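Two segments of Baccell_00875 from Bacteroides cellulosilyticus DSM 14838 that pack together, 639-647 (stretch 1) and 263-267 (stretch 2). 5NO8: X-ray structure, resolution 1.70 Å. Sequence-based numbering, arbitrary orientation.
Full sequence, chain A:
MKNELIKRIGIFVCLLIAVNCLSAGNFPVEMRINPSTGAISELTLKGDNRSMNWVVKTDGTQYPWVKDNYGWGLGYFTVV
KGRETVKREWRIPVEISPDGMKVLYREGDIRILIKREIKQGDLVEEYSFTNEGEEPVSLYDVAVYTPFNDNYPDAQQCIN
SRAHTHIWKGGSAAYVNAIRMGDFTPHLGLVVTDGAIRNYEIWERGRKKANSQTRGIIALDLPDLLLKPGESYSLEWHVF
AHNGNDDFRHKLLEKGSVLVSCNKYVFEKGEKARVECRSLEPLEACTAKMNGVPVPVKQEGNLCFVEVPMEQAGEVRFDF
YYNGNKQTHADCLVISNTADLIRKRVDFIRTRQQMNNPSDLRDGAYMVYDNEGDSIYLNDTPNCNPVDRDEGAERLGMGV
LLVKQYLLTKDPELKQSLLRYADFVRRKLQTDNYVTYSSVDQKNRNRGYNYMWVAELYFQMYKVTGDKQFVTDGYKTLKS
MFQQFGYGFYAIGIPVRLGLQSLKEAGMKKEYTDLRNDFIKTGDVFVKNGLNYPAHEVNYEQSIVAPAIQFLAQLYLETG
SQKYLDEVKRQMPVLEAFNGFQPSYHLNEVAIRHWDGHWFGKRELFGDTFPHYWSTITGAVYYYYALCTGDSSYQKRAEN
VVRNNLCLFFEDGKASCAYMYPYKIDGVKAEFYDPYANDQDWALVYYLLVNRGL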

# COMPACT_ATOMS: atom_id res chain seq x y z
N GLU A 639 -11.67 0.99 -10.74
CA GLU A 639 -10.85 0.79 -11.95
C GLU A 639 -9.42 1.31 -11.78
O GLU A 639 -8.45 0.68 -12.24
CB GLU A 639 -11.53 1.47 -13.15
CG GLU A 639 -12.74 0.69 -13.65
CD GLU A 639 -13.69 1.47 -14.55
OE1 GLU A 639 -13.37 2.63 -14.91
OE2 GLU A 639 -14.81 0.94 -14.87
N ASN A 640 -9.32 2.46 -11.15
CA ASN A 640 -8.03 3.07 -10.83
C ASN A 640 -7.20 2.19 -9.90
O ASN A 640 -6.00 1.96 -10.15
CB ASN A 640 -8.26 4.45 -10.21
CG ASN A 640 -6.96 5.14 -9.87
OD1 ASN A 640 -6.08 5.23 -10.71
ND2 ASN A 640 -6.84 5.59 -8.63
N VAL A 641 -7.82 1.68 -8.84
CA VAL A 641 -7.10 0.81 -7.90
C VAL A 641 -6.48 -0.41 -8.60
O VAL A 641 -5.29 -0.70 -8.46
CB VAL A 641 -8.00 0.31 -6.74
CG1 VAL A 641 -7.25 -0.70 -5.89
CG2 VAL A 641 -8.48 1.47 -5.89
N VAL A 642 -7.29 -1.14 -9.35
CA VAL A 642 -6.83 -2.38 -9.96
C VAL A 642 -5.86 -2.11 -11.12
O VAL A 642 -4.92 -2.88 -11.30
CB VAL A 642 -7.99 -3.34 -10.32
CG1 VAL A 642 -8.79 -3.66 -9.05
CG2 VAL A 642 -8.90 -2.79 -11.44
N ARG A 643 -6.06 -1.02 -11.85
CA ARG A 643 -5.16 -0.59 -12.92
C ARG A 643 -3.74 -0.33 -12.38
O ARG A 643 -2.73 -0.75 -12.97
CB ARG A 643 -5.72 0.68 -13.56
CG ARG A 643 -4.83 1.33 -14.55
CD ARG A 643 -5.62 2.24 -15.46
NE ARG A 643 -6.20 3.33 -14.68
CZ ARG A 643 -7.48 3.67 -14.61
NH1 ARG A 643 -8.42 3.05 -15.30
NH2 ARG A 643 -7.82 4.72 -13.88
N ASN A 644 -3.67 0.28 -11.20
CA ASN A 644 -2.38 0.65 -10.65
C ASN A 644 -1.58 -0.57 -10.19
O ASN A 644 -0.35 -0.51 -10.13
CB ASN A 644 -2.55 1.70 -9.55
CG ASN A 644 -2.99 3.03 -10.11
OD1 ASN A 644 -2.90 3.28 -11.31
ND2 ASN A 644 -3.53 3.88 -9.25
N ASN A 645 -2.26 -1.68 -9.89
CA ASN A 645 -1.58 -2.90 -9.57
C ASN A 645 -1.03 -3.64 -10.78
O ASN A 645 -0.33 -4.63 -10.64
CB ASN A 645 -2.47 -3.80 -8.72
CG ASN A 645 -2.50 -3.41 -7.27
OD1 ASN A 645 -1.90 -4.10 -6.44
ND2 ASN A 645 -3.21 -2.34 -6.94
N LEU A 646 -1.31 -3.17 -11.98
CA LEU A 646 -0.74 -3.80 -13.17
C LEU A 646 0.76 -3.70 -13.24
O LEU A 646 1.38 -4.47 -13.97
CB LEU A 646 -1.34 -3.24 -14.46
CG LEU A 646 -2.81 -3.54 -14.68
CD1 LEU A 646 -3.29 -2.75 -15.88
CD2 LEU A 646 -3.05 -5.04 -14.85
N CYS A 647 1.38 -2.79 -12.47
CA CYS A 647 2.83 -2.69 -12.47
C CYS A 647 3.54 -3.92 -11.92
O CYS A 647 4.72 -4.09 -12.17
CB CYS A 647 3.29 -1.45 -11.74
SG CYS A 647 2.98 -1.51 -9.97
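Stretch 2 (263-267) NKYVF

Stretch 2 runs from a loop at Asn263 into a strand at Val266 and Phe267, and it lies along one side of the stretch 1 helix. The two segments advance in roughly the same sense: Lys264 CA is 7.3 Å from Asn640 CA, and Val266 CA is 6.2 Å from Asn644 CA. The contact is small, burying 310 Å² in all.

Packing centres on Arg643 and Val266, whose CA-to-CB bonds each point toward the other stretch. Arg643 CG lies 3.7 Å from Val266 CB, and Arg643 CD lies 3.5 Å from Val266 O. Farther out, Lys264 CD covers one face of the guanidinium, 3.5 Å from Arg643 CZ. Leu646 CD1 approaches Val266 CG1 at 4.5 Å. Asn644 OD1 is 3.8 Å from both Val266 CG2 and Tyr265 CB. Phe267 points away.

No direct hydrogen bond joins the stretches; water makes the polar link. Water 2 accepts from Tyr265 N (2.9 Å) and Arg643 NE (2.9 Å), and donates to Asn640 OD1 (2.7 Å) and Asn644 OD1 (2.7 Å). All four of its bonds are thus used. Water 1 donates to Asn263 O (3.0 Å) and, weakly, to Asn640 OD1 (3.0 Å). Val266 N is buried without a partner.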

# COMPACT_ATOMS: atom_id res chain seq x y z
N ASN A 263 -4.83 11.98 -15.52
CA ASN A 263 -6.11 11.34 -15.79
C ASN A 263 -6.07 9.86 -15.38
O ASN A 263 -7.07 9.33 -14.89
CB ASN A 263 -6.57 11.56 -17.24
CG ASN A 263 -5.62 10.98 -18.26
OD1 ASN A 263 -4.42 11.23 -18.22
ND2 ASN A 263 -6.15 10.16 -19.16
N LYS A 264 -4.93 9.21 -15.59
CA LYS A 264 -4.68 7.86 -15.12
C LYS A 264 -3.21 7.78 -14.81
O LYS A 264 -2.47 8.67 -15.20
CB LYS A 264 -4.94 6.85 -16.20
CG LYS A 264 -6.33 6.87 -16.72
CD LYS A 264 -6.61 5.59 -17.46
CE LYS A 264 -6.23 5.63 -18.91
NZ LYS A 264 -7.34 4.92 -19.66
N TYR A 265 -2.78 6.72 -14.13
CA TYR A 265 -1.35 6.52 -13.84
C TYR A 265 -0.73 5.35 -14.55
O TYR A 265 0.48 5.20 -14.53
CB TYR A 265 -1.12 6.47 -12.32
CG TYR A 265 -1.51 7.77 -11.73
CD1 TYR A 265 -0.64 8.87 -11.73
CD2 TYR A 265 -2.81 7.96 -11.22
CE1 TYR A 265 -1.04 10.11 -11.26
CE2 TYR A 265 -3.21 9.20 -10.72
CZ TYR A 265 -2.32 10.27 -10.73
OH TYR A 265 -2.71 11.51 -10.28
N VAL A 266 -1.56 4.52 -15.18
CA VAL A 266 -1.09 3.46 -16.03
C VAL A 266 -1.82 3.60 -17.37
O VAL A 266 -3.05 3.72 -17.40
CB VAL A 266 -1.35 2.06 -15.43
CG1 VAL A 266 -0.87 0.98 -16.38
CG2 VAL A 266 -0.67 1.94 -14.08
N PHE A 267 -1.04 3.64 -18.44
CA PHE A 267 -1.52 3.86 -19.81
C PHE A 267 -1.17 2.70 -20.70
O PHE A 267 -0.12 2.11 -20.54
CB PHE A 267 -0.83 5.09 -20.37
CG PHE A 267 -1.20 6.34 -19.68
CD1 PHE A 267 -2.36 7.02 -20.05
CD2 PHE A 267 -0.48 6.78 -18.57
CE1 PHE A 267 -2.75 8.16 -19.40
CE2 PHE A 267 -0.87 7.94 -17.92
CZ PHE A 267 -1.99 8.64 -18.34
O HOH W 1 -7.07 7.41 -12.56
O HOH W 2 -4.49 4.78 -12.85